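Local coordinates for protein nicotinate phosphoribosyltransferase (Vibrio cholerae, PDB 4HL7) that probably makes nicotinate mononucleotide from nicotinate and phosphoribosyl pyrophosphate, with ATP consumed, in the one-step entry of nicotinate into NAD biosynthesis, at residues A[90-95]-A[124-129]; A[193-198]-A[213-218]; A[32-37]-A[239-244]. One frame throughout, in Å; residues are numbered along the deposited sequence.

Overall arrangement
Contact 3 joins residues 32-37 to 239-244 and so closes a long loop of chain within which contact 1 and then contact 2 follow in series. Contact 1 belongs to the N-terminal domain and contact 2 to the barrel-related region, their centres about 23 Å apart; only contact 3 draws its two segments from both. Contacts 1 and 3 have centres about 17 Å apart and meet directly, as Trp125 of helix 125-128 lies against Tyr34, Val37 and Leu241. Contact 2, between helix 192-205 and the start of helix 216-222 just after strand 210-213, lies across the chain's centre from contact 3, about 32 Å between centres. Helix 21-33 ends in contact 3 and touches residues of contacts 1 and 2.

Contact 1: residues A[90-95]-A[124-129]; sequences LQSLRY and SWRDTI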
loop_
_atom_site.group_PDB
_atom_site.type_symbol
_atom_site.label_atom_id
_atom_site.label_comp_id
_atom_site.label_asym_id
_atom_site.label_seq_id
_atom_site.Cartn_x
_atom_site.Cartn_y
_atom_site.Cartn_z
ATOM N N LEU A 90 -21.398 4.411 5.305
ATOM C CA LEU A 90 -21.643 4.360 3.856
ATOM C C LEU A 90 -22.630 5.464 3.449
ATOM O O LEU A 90 -22.508 6.032 2.357
ATOM C CB LEU A 90 -22.189 3.010 3.403
ATOM C CG LEU A 90 -21.139 1.872 3.535
ATOM C CD1 LEU A 90 -21.598 0.531 3.029
ATOM C CD2 LEU A 90 -19.930 2.273 2.671
ATOM N N GLN A 91 -23.630 5.724 4.303
ATOM C CA GLN A 91 -24.563 6.847 4.005
ATOM C C GLN A 91 -23.837 8.210 3.913
ATOM O O GLN A 91 -24.170 9.026 3.033
ATOM C CB GLN A 91 -25.764 6.868 5.000
ATOM C CG GLN A 91 -26.712 5.706 4.703
ATOM N N SER A 92 -22.844 8.418 4.767
ATOM C CA SER A 92 -22.039 9.647 4.732
ATOM C C SER A 92 -21.229 9.778 3.419
ATOM O O SER A 92 -21.024 10.894 2.936
ATOM C CB SER A 92 -21.195 9.832 6.013
ATOM O OG SER A 92 -19.936 9.171 5.935
ATOM N N LEU A 93 -20.846 8.652 2.799
ATOM C CA LEU A 93 -20.135 8.692 1.445
ATOM C C LEU A 93 -20.965 9.282 0.318
ATOM O O LEU A 93 -20.423 9.833 -0.660
ATOM C CB LEU A 93 -19.678 7.322 1.056
ATOM C CG LEU A 93 -18.602 6.809 1.959
ATOM C CD1 LEU A 93 -17.991 5.608 1.201
ATOM C CD2 LEU A 93 -17.483 7.875 2.124
ATOM N N ARG A 94 -22.285 9.213 0.482
ATOM C CA ARG A 94 -23.245 9.716 -0.515
ATOM C C ARG A 94 -23.084 11.205 -0.811
ATOM O O ARG A 94 -23.419 11.651 -1.907
ATOM C CB ARG A 94 -24.703 9.414 -0.092
ATOM C CG ARG A 94 -25.272 8.138 -0.721
ATOM C CD ARG A 94 -26.769 7.957 -0.448
ATOM N NE ARG A 94 -26.992 7.399 0.887
ATOM C CZ ARG A 94 -27.186 6.105 1.133
ATOM N NH1 ARG A 94 -27.194 5.235 0.115
ATOM N NH2 ARG A 94 -27.381 5.679 2.390
ATOM N N TYR A 95 -22.581 11.962 0.158
ATOM C CA TYR A 95 -22.307 13.355 -0.035
ATOM C C TYR A 95 -20.790 13.655 -0.124
ATOM O O TYR A 95 -20.407 14.789 -0.361
ATOM C CB TYR A 95 -23.081 14.301 0.992
ATOM C CG TYR A 95 -22.872 14.056 2.492
ATOM C CD1 TYR A 95 -21.737 14.529 3.157
ATOM C CD2 TYR A 95 -23.832 13.390 3.244
ATOM C CE1 TYR A 95 -21.531 14.267 4.509
ATOM C CE2 TYR A 95 -23.659 13.162 4.580
ATOM C CZ TYR A 95 -22.519 13.603 5.214
ATOM O OH TYR A 95 -22.330 13.339 6.508
ATOM N N SER A 124 -8.356 17.090 7.087
ATOM C CA SER A 124 -8.719 16.030 8.031
ATOM C C SER A 124 -8.217 14.696 7.524
ATOM O O SER A 124 -8.146 14.434 6.319
ATOM C CB SER A 124 -10.233 15.950 8.292
ATOM O OG SER A 124 -10.938 15.441 7.201
ATOM N N TRP A 125 -7.902 13.827 8.440
ATOM C CA TRP A 125 -7.484 12.470 8.094
ATOM C C TRP A 125 -8.585 11.761 7.341
ATOM O O TRP A 125 -8.327 11.147 6.295
ATOM C CB TRP A 125 -7.109 11.765 9.404
ATOM C CG TRP A 125 -6.266 10.550 9.239
ATOM C CD1 TRP A 125 -5.615 10.066 8.085
ATOM C CD2 TRP A 125 -5.882 9.642 10.313
ATOM N NE1 TRP A 125 -4.874 8.905 8.406
ATOM C CE2 TRP A 125 -4.996 8.629 9.720
ATOM C CE3 TRP A 125 -6.172 9.577 11.668
ATOM C CZ2 TRP A 125 -4.470 7.583 10.479
ATOM C CZ3 TRP A 125 -5.597 8.523 12.439
ATOM C CH2 TRP A 125 -4.786 7.558 11.848
ATOM N N ARG A 126 -9.854 11.909 7.792
ATOM C CA ARG A 126 -10.953 11.243 7.080
ATOM C C ARG A 126 -11.106 11.764 5.613
ATOM O O ARG A 126 -11.374 11.010 4.726
ATOM C CB ARG A 126 -12.255 11.466 7.821
ATOM C CG ARG A 126 -13.475 10.730 7.217
ATOM C CD ARG A 126 -14.746 11.537 7.533
ATOM N NE ARG A 126 -15.953 10.818 7.126
ATOM C CZ ARG A 126 -16.654 11.051 6.032
ATOM N NH1 ARG A 126 -16.359 12.058 5.211
ATOM N NH2 ARG A 126 -17.702 10.287 5.797
ATOM N N ASP A 127 -10.922 13.038 5.397
ATOM C CA ASP A 127 -11.162 13.629 4.097
ATOM C C ASP A 127 -9.992 13.546 3.115
ATOM O O ASP A 127 -10.182 13.779 1.886
ATOM C CB ASP A 127 -11.649 15.015 4.270
ATOM C CG ASP A 127 -13.042 15.027 4.999
ATOM O OD1 ASP A 127 -13.435 16.069 5.393
ATOM O OD2 ASP A 127 -13.653 13.945 5.189
ATOM N N THR A 128 -8.832 13.174 3.634
ATOM C CA THR A 128 -7.599 13.133 2.785
ATOM C C THR A 128 -7.058 11.717 2.603
ATOM O O THR A 128 -6.184 11.511 1.747
ATOM C CB THR A 128 -6.475 14.057 3.271
ATOM O OG1 THR A 128 -6.029 13.687 4.579
ATOM C CG2 THR A 128 -6.907 15.569 3.240
ATOM N N ILE A 129 -7.535 10.778 3.426
ATOM C CA ILE A 129 -6.940 9.428 3.395
ATOM C C ILE A 129 -7.087 8.750 2.010
ATOM O O ILE A 129 -6.229 7.986 1.597
ATOM C CB ILE A 129 -7.440 8.506 4.539
ATOM C CG1 ILE A 129 -6.690 7.146 4.463
ATOM C CG2 ILE A 129 -8.916 8.264 4.433
ATOM C CD1 ILE A 129 -6.661 6.391 5.734
HETATM O O HOH W 1 -18.836 12.399 3.708
#
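Arg126 reaches across to Ser92 and Leu93 between two short helices whose backbones stay well apart, the nearest CA atoms, those of Leu93 and Asp127, being 10.6 Å from each other. Ser124 is the N-cap of helix 125-128, its OG accepting from Asp127 N at 3.0 Å. Trp125 turns to the other flank of the helix, toward strand 38-46. Arg126 makes the contact: with CG anti to the backbone N (chi1 -176°) and the chain extended as far as NE, the guanidinium arrives beside helix 87-93. Its NH2 lies 2.5 Å from Ser92 OG, near the guanidinium plane, but the angle is too poor for a hydrogen bond and the short distance itself is doubtful; Ser92 OG is hydrogen-bonded to Phe89 O in its own helix. The sounder link is a water that accepts from Arg126 NH1 at 2.9 Å and donates to Ser92 O at 2.8 Å. Both helices belong to the N-terminal domain of the NAPRTase family and flank helix 21-33, whose His31 is hydrogen-bonded to Arg126 NE and also touches Ser92. Leu93 comes obliquely to the same guanidinium, its CD2 4.4 Å from Arg126 NH2. Asp127 adds a salt bridge, Arg126 NH1 to Asp127 OD2 at 3.3 Å, lying only 8° out of the guanidinium plane; together with the His31 and water bonds it limits rotation of the group. One residue on, Thr128 OG1 donates back to Ser124 O at 2.8 Å, from above the carbonyl plane, a second side-chain bond within this short helical turn.

Contact 2: residues A[193-198]-A[213-218]; sequences QVQRDV and TSNYHF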
loop_
_atom_site.group_PDB
_atom_site.type_symbol
_atom_site.label_atom_id
_atom_site.label_comp_id
_atom_site.label_asym_id
_atom_site.label_seq_id
_atom_site.Cartn_x
_atom_site.Cartn_y
_atom_site.Cartn_z
ATOM N N GLN A 193 -5.737 0.852 -17.609
ATOM C CA GLN A 193 -5.991 -0.135 -18.691
ATOM C C GLN A 193 -5.074 -1.332 -18.564
ATOM O O GLN A 193 -5.535 -2.494 -18.706
ATOM C CB GLN A 193 -5.884 0.504 -20.101
ATOM C CG GLN A 193 -6.338 -0.396 -21.270
ATOM C CD GLN A 193 -7.762 -0.870 -21.090
ATOM O OE1 GLN A 193 -8.628 -0.089 -20.800
ATOM N NE2 GLN A 193 -7.964 -2.168 -21.135
ATOM N N VAL A 194 -3.778 -1.083 -18.303
ATOM C CA VAL A 194 -2.864 -2.190 -18.117
ATOM C C VAL A 194 -3.210 -3.001 -16.890
ATOM O O VAL A 194 -3.199 -4.249 -16.954
ATOM C CB VAL A 194 -1.378 -1.763 -18.036
ATOM C CG1 VAL A 194 -0.528 -2.926 -17.514
ATOM C CG2 VAL A 194 -0.906 -1.287 -19.395
ATOM N N GLN A 195 -3.553 -2.347 -15.778
ATOM C CA GLN A 195 -3.967 -3.112 -14.591
ATOM C C GLN A 195 -5.216 -3.916 -14.912
ATOM O O GLN A 195 -5.365 -5.058 -14.442
ATOM C CB GLN A 195 -4.285 -2.212 -13.389
ATOM C CG GLN A 195 -4.610 -3.009 -12.096
ATOM C CD GLN A 195 -4.858 -2.121 -10.901
ATOM O OE1 GLN A 195 -5.124 -0.934 -11.056
ATOM N NE2 GLN A 195 -4.754 -2.689 -9.689
ATOM N N ARG A 196 -6.157 -3.267 -15.604
ATOM C CA ARG A 196 -7.421 -3.938 -15.958
ATOM C C ARG A 196 -7.130 -5.258 -16.719
ATOM O O ARG A 196 -7.626 -6.325 -16.335
ATOM C CB ARG A 196 -8.335 -3.016 -16.760
ATOM C CG ARG A 196 -9.727 -3.623 -17.042
ATOM C CD ARG A 196 -9.766 -4.236 -18.439
ATOM N NE ARG A 196 -10.844 -5.215 -18.544
ATOM C CZ ARG A 196 -10.801 -6.295 -19.333
ATOM N NH1 ARG A 196 -11.830 -7.129 -19.363
ATOM N NH2 ARG A 196 -9.724 -6.547 -20.077
ATOM N N ASP A 197 -6.292 -5.183 -17.743
ATOM C CA ASP A 197 -5.967 -6.353 -18.578
ATOM C C ASP A 197 -5.187 -7.410 -17.792
ATOM O O ASP A 197 -5.328 -8.613 -18.032
ATOM C CB ASP A 197 -5.108 -5.933 -19.743
ATOM C CG ASP A 197 -5.889 -5.181 -20.813
ATOM O OD1 ASP A 197 -7.128 -5.208 -20.779
ATOM O OD2 ASP A 197 -5.245 -4.501 -21.634
ATOM N N VAL A 198 -4.290 -6.946 -16.922
ATOM C CA VAL A 198 -3.516 -7.828 -16.076
ATOM C C VAL A 198 -4.413 -8.643 -15.164
ATOM O O VAL A 198 -4.266 -9.873 -15.075
ATOM C CB VAL A 198 -2.423 -7.052 -15.280
ATOM C CG1 VAL A 198 -1.922 -7.891 -14.099
ATOM C CG2 VAL A 198 -1.313 -6.639 -16.266
ATOM N N THR A 213 -7.863 -9.085 -4.898
ATOM C CA THR A 213 -7.158 -7.850 -5.326
ATOM C C THR A 213 -7.442 -6.788 -4.300
ATOM O O THR A 213 -8.498 -6.803 -3.667
ATOM C CB THR A 213 -7.664 -7.380 -6.718
ATOM O OG1 THR A 213 -7.114 -6.101 -6.993
ATOM C CG2 THR A 213 -9.190 -7.264 -6.768
ATOM N N SER A 214 -6.483 -5.877 -4.077
ATOM C CA SER A 214 -6.759 -4.765 -3.178
ATOM C C SER A 214 -7.654 -3.691 -3.813
ATOM O O SER A 214 -8.170 -2.857 -3.101
ATOM C CB SER A 214 -5.453 -4.110 -2.696
ATOM O OG SER A 214 -4.799 -3.590 -3.841
ATOM N N ASN A 215 -7.842 -3.725 -5.143
ATOM C CA ASN A 215 -8.586 -2.688 -5.809
ATOM C C ASN A 215 -10.122 -2.971 -5.769
ATOM O O ASN A 215 -10.574 -3.944 -6.357
ATOM C CB ASN A 215 -8.060 -2.570 -7.244
ATOM C CG ASN A 215 -8.631 -1.369 -7.979
ATOM O OD1 ASN A 215 -9.838 -1.262 -8.164
ATOM N ND2 ASN A 215 -7.763 -0.438 -8.348
ATOM N N TYR A 216 -10.899 -2.100 -5.103
ATOM C CA TYR A 216 -12.363 -2.323 -4.990
ATOM C C TYR A 216 -13.015 -2.305 -6.373
ATOM O O TYR A 216 -13.912 -3.150 -6.704
ATOM C CB TYR A 216 -13.019 -1.224 -4.103
ATOM C CG TYR A 216 -13.203 -1.628 -2.640
ATOM C CD1 TYR A 216 -13.655 -2.901 -2.311
ATOM C CD2 TYR A 216 -12.944 -0.715 -1.603
ATOM C CE1 TYR A 216 -13.848 -3.284 -0.963
ATOM C CE2 TYR A 216 -13.130 -1.064 -0.256
ATOM C CZ TYR A 216 -13.625 -2.344 0.057
ATOM O OH TYR A 216 -13.796 -2.732 1.405
ATOM N N HIS A 217 -12.641 -1.324 -7.180
ATOM C CA HIS A 217 -13.243 -1.189 -8.525
ATOM C C HIS A 217 -13.088 -2.422 -9.381
ATOM O O HIS A 217 -14.060 -2.886 -10.051
ATOM C CB HIS A 217 -12.650 0.022 -9.248
ATOM C CG HIS A 217 -13.263 0.276 -10.603
ATOM N ND1 HIS A 217 -14.298 1.101 -10.782
ATOM C CD2 HIS A 217 -12.960 -0.249 -11.854
ATOM C CE1 HIS A 217 -14.643 1.125 -12.079
ATOM N NE2 HIS A 217 -13.822 0.315 -12.738
ATOM N N PHE A 218 -11.890 -2.986 -9.374
ATOM C CA PHE A 218 -11.592 -4.190 -10.180
ATOM C C PHE A 218 -12.066 -5.458 -9.462
ATOM O O PHE A 218 -12.402 -6.413 -10.134
ATOM C CB PHE A 218 -10.075 -4.249 -10.531
ATOM C CG PHE A 218 -9.667 -3.227 -11.570
ATOM C CD1 PHE A 218 -10.402 -3.092 -12.762
ATOM C CD2 PHE A 218 -8.575 -2.360 -11.344
ATOM C CE1 PHE A 218 -10.094 -2.092 -13.701
ATOM C CE2 PHE A 218 -8.246 -1.400 -12.284
ATOM C CZ PHE A 218 -8.998 -1.248 -13.457
#
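Gln195 NE2 is held by two partners, Thr186 OG1 and Glu183 OE2, while OE1 of the same amide is bonded to Arg189 and comes in at the edge of the Phe218 ring, 3.4 Å from Phe218 CE2. The Gln195 chain is extended beyond CG, which lays CG and CD along that rim of the ring; amide and ring planes stand 64° apart. Asn215 brings its own amide nearly perpendicular to that of Gln195, with Gln195 OE1 3.8 Å from Asn215 ND2. The two amides share a partner rather than a bond, since Asn215 ND2 is also hydrogen-bonded to Thr186 OG1, besides Asp18. Over one face of the ring lies Arg196 CA, in a CH-pi contact 4.3 Å from the Phe218 centroid, and Arg196 CB is 3.6 Å from Phe218 CE1. A bend at chi2 (-98°) carries the guanidinium away from the ring to a salt bridge, Arg196 NH2 to Asp197 OD1 at 3.0 Å, met in the guanidinium plane. Phe218 N donates to Asn215 OD1 at 2.9 Å, the N-cap bond that starts helix 216-222. Just ahead, Thr213 OG1 accepts from Asn215 N at 3.1 Å, an ST turn that leads the chain out of strand 210-213. Thr213 OG1 is tied to Glu183 as well, on the adjacent parallel strand 181-183. Helix 192-205 thus connects strands 181-183 and 210-213, neighbours in the parallel sheet, and packs on the helix start that follows the second, the arrangement of a beta-alpha-beta crossover in the TIM-barrel-related sheet of this enzyme.

Contact 3: residues A[32-37]-A[239-244]; sequences HFYPDV and QALVNE
The Tyr34 ring is overlapped by Leu241, whose CD1 sits above the middle of one face, 3.6 Å from the ring centroid and only 8° off the normal. This is a CH-pi contact in which the methyl is nearly equidistant from the ring atoms; Tyr34 CE2 and CZ both lie 3.7 Å from Leu241 CD1. Phe33 CB covers the opposite face from within the same segment, so the ring is sandwiched between two aliphatic groups. Leu241 chi1 (-58°) points CG at the turn, and the fork at CG sends CD1 to Tyr34 and CD2 to Val37, where Leu241 CD2 meets Val37 CG2 at 3.8 Å. Tyr34 and Val37 are brought together by a type I turn that follows helix 21-33, with Val37 N donating to Tyr34 O at 3.2 Å. Trp125 of helix 125-128 packs beside all three. The phenol oxygen is bonded to His238 and Arg254, and Arg254 also makes a cation-pi contact with Phe33. His238 stands three residues before Leu241, so helix 232-241 holds Tyr34 at its hydroxyl as well as over its ring; His232, the predicted autophosphorylation site, unmodified here, begins that helix. The N-terminal domain and the barrel-related region therefore meet here through an apolar patch that has no hydrogen bond between the two segments: adhesion at the leucine comes from close-fitting methyls and dispersion, while the tyrosine hydroxyl adds directional bonds to His238 and Arg254.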
loop_
_atom_site.group_PDB
_atom_site.type_symbol
_atom_site.label_atom_id
_atom_site.label_comp_id
_atom_site.label_asym_id
_atom_site.label_seq_id
_atom_site.Cartn_x
_atom_site.Cartn_y
_atom_site.Cartn_z
ATOM N N HIS A 32 -15.001 6.950 12.565
ATOM C CA HIS A 32 -15.579 6.543 13.828
ATOM C C HIS A 32 -14.861 7.141 15.007
ATOM O O HIS A 32 -15.514 7.715 15.916
ATOM C CB HIS A 32 -15.566 5.003 13.906
ATOM C CG HIS A 32 -16.288 4.478 15.113
ATOM N ND1 HIS A 32 -17.642 4.341 15.149
ATOM C CD2 HIS A 32 -15.810 4.111 16.372
ATOM C CE1 HIS A 32 -18.005 3.888 16.367
ATOM N NE2 HIS A 32 -16.885 3.775 17.127
ATOM N N PHE A 33 -13.532 7.062 15.042
ATOM C CA PHE A 33 -12.745 7.411 16.258
ATOM C C PHE A 33 -12.149 8.828 16.219
ATOM O O PHE A 33 -11.837 9.409 17.277
ATOM C CB PHE A 33 -11.594 6.378 16.475
ATOM C CG PHE A 33 -12.065 5.059 17.052
ATOM C CD1 PHE A 33 -12.727 5.036 18.266
ATOM C CD2 PHE A 33 -11.758 3.836 16.414
ATOM C CE1 PHE A 33 -13.152 3.827 18.820
ATOM C CE2 PHE A 33 -12.172 2.619 16.954
ATOM C CZ PHE A 33 -12.869 2.624 18.158
ATOM N N TYR A 34 -11.855 9.307 15.019
ATOM C CA TYR A 34 -10.950 10.469 14.835
ATOM C C TYR A 34 -11.501 11.441 13.787
ATOM O O TYR A 34 -10.773 11.931 12.933
ATOM C CB TYR A 34 -9.511 9.998 14.407
ATOM C CG TYR A 34 -8.932 8.994 15.367
ATOM C CD1 TYR A 34 -8.486 7.748 14.912
ATOM C CD2 TYR A 34 -8.790 9.316 16.714
ATOM C CE1 TYR A 34 -8.024 6.778 15.818
ATOM C CE2 TYR A 34 -8.341 8.384 17.645
ATOM C CZ TYR A 34 -7.934 7.125 17.161
ATOM O OH TYR A 34 -7.446 6.189 18.050
ATOM N N PRO A 35 -12.764 11.780 13.907
ATOM C CA PRO A 35 -13.380 12.672 12.909
ATOM C C PRO A 35 -12.773 14.091 12.798
ATOM O O PRO A 35 -12.989 14.749 11.766
ATOM C CB PRO A 35 -14.840 12.764 13.408
ATOM C CG PRO A 35 -14.739 12.553 14.872
ATOM C CD PRO A 35 -13.700 11.437 14.996
ATOM N N ASP A 36 -12.118 14.589 13.841
ATOM C CA ASP A 36 -11.520 15.943 13.815
ATOM C C ASP A 36 -9.976 15.900 13.823
ATOM O O ASP A 36 -9.339 16.898 14.062
ATOM C CB ASP A 36 -12.007 16.776 14.983
ATOM C CG ASP A 36 -13.454 17.215 14.816
ATOM O OD1 ASP A 36 -13.776 17.859 13.778
ATOM O OD2 ASP A 36 -14.270 16.924 15.717
ATOM N N VAL A 37 -9.392 14.736 13.596
ATOM C CA VAL A 37 -7.920 14.678 13.526
ATOM C C VAL A 37 -7.437 15.159 12.167
ATOM O O VAL A 37 -8.027 14.790 11.161
ATOM C CB VAL A 37 -7.493 13.227 13.774
ATOM C CG1 VAL A 37 -6.035 12.977 13.356
ATOM C CG2 VAL A 37 -7.723 12.902 15.275
ATOM N N GLN A 239 0.983 7.592 17.044
ATOM C CA GLN A 239 2.126 8.260 17.741
ATOM C C GLN A 239 1.835 9.692 18.146
ATOM O O GLN A 239 2.520 10.276 18.994
ATOM C CB GLN A 239 3.413 8.228 16.859
ATOM C CG GLN A 239 3.889 6.809 16.589
ATOM C CD GLN A 239 4.907 6.776 15.450
ATOM O OE1 GLN A 239 5.414 7.813 15.062
ATOM N NE2 GLN A 239 5.186 5.581 14.898
ATOM N N ALA A 240 0.874 10.280 17.477
ATOM C CA ALA A 240 0.404 11.618 17.798
ATOM C C ALA A 240 -0.829 11.604 18.730
ATOM O O ALA A 240 -1.047 12.577 19.491
ATOM C CB ALA A 240 0.056 12.385 16.511
ATOM N N LEU A 241 -1.620 10.544 18.672
ATOM C CA LEU A 241 -2.927 10.537 19.319
ATOM C C LEU A 241 -2.890 9.956 20.756
ATOM O O LEU A 241 -3.772 10.333 21.601
ATOM C CB LEU A 241 -3.919 9.685 18.475
ATOM C CG LEU A 241 -4.085 10.190 17.034
ATOM C CD1 LEU A 241 -4.994 9.228 16.287
ATOM C CD2 LEU A 241 -4.744 11.533 17.127
ATOM N N VAL A 242 -1.919 9.082 21.041
ATOM C CA VAL A 242 -1.729 8.574 22.427
ATOM C C VAL A 242 -0.262 8.719 22.780
ATOM O O VAL A 242 0.498 9.245 22.003
ATOM C CB VAL A 242 -2.173 7.072 22.543
ATOM C CG1 VAL A 242 -3.690 7.004 22.209
ATOM C CG2 VAL A 242 -1.416 6.112 21.551
ATOM N N ASN A 243 0.176 8.169 23.931
ATOM C CA ASN A 243 1.575 8.248 24.186
ATOM C C ASN A 243 2.340 7.401 23.183
ATOM O O ASN A 243 1.854 6.371 22.752
ATOM C CB ASN A 243 1.932 7.795 25.630
ATOM C CG ASN A 243 3.382 8.100 25.948
ATOM O OD1 ASN A 243 4.264 7.211 25.809
ATOM N ND2 ASN A 243 3.664 9.398 26.255
ATOM N N GLU A 244 3.523 7.859 22.753
ATOM C CA GLU A 244 4.270 7.088 21.703
ATOM C C GLU A 244 4.449 5.584 22.063
ATOM O O GLU A 244 4.318 4.704 21.226
ATOM C CB GLU A 244 5.676 7.708 21.479
ATOM C CG GLU A 244 5.674 8.998 20.632
ATOM C CD GLU A 244 5.586 10.246 21.521
ATOM O OE1 GLU A 244 4.882 10.171 22.575
ATOM O OE2 GLU A 244 6.221 11.290 21.200
#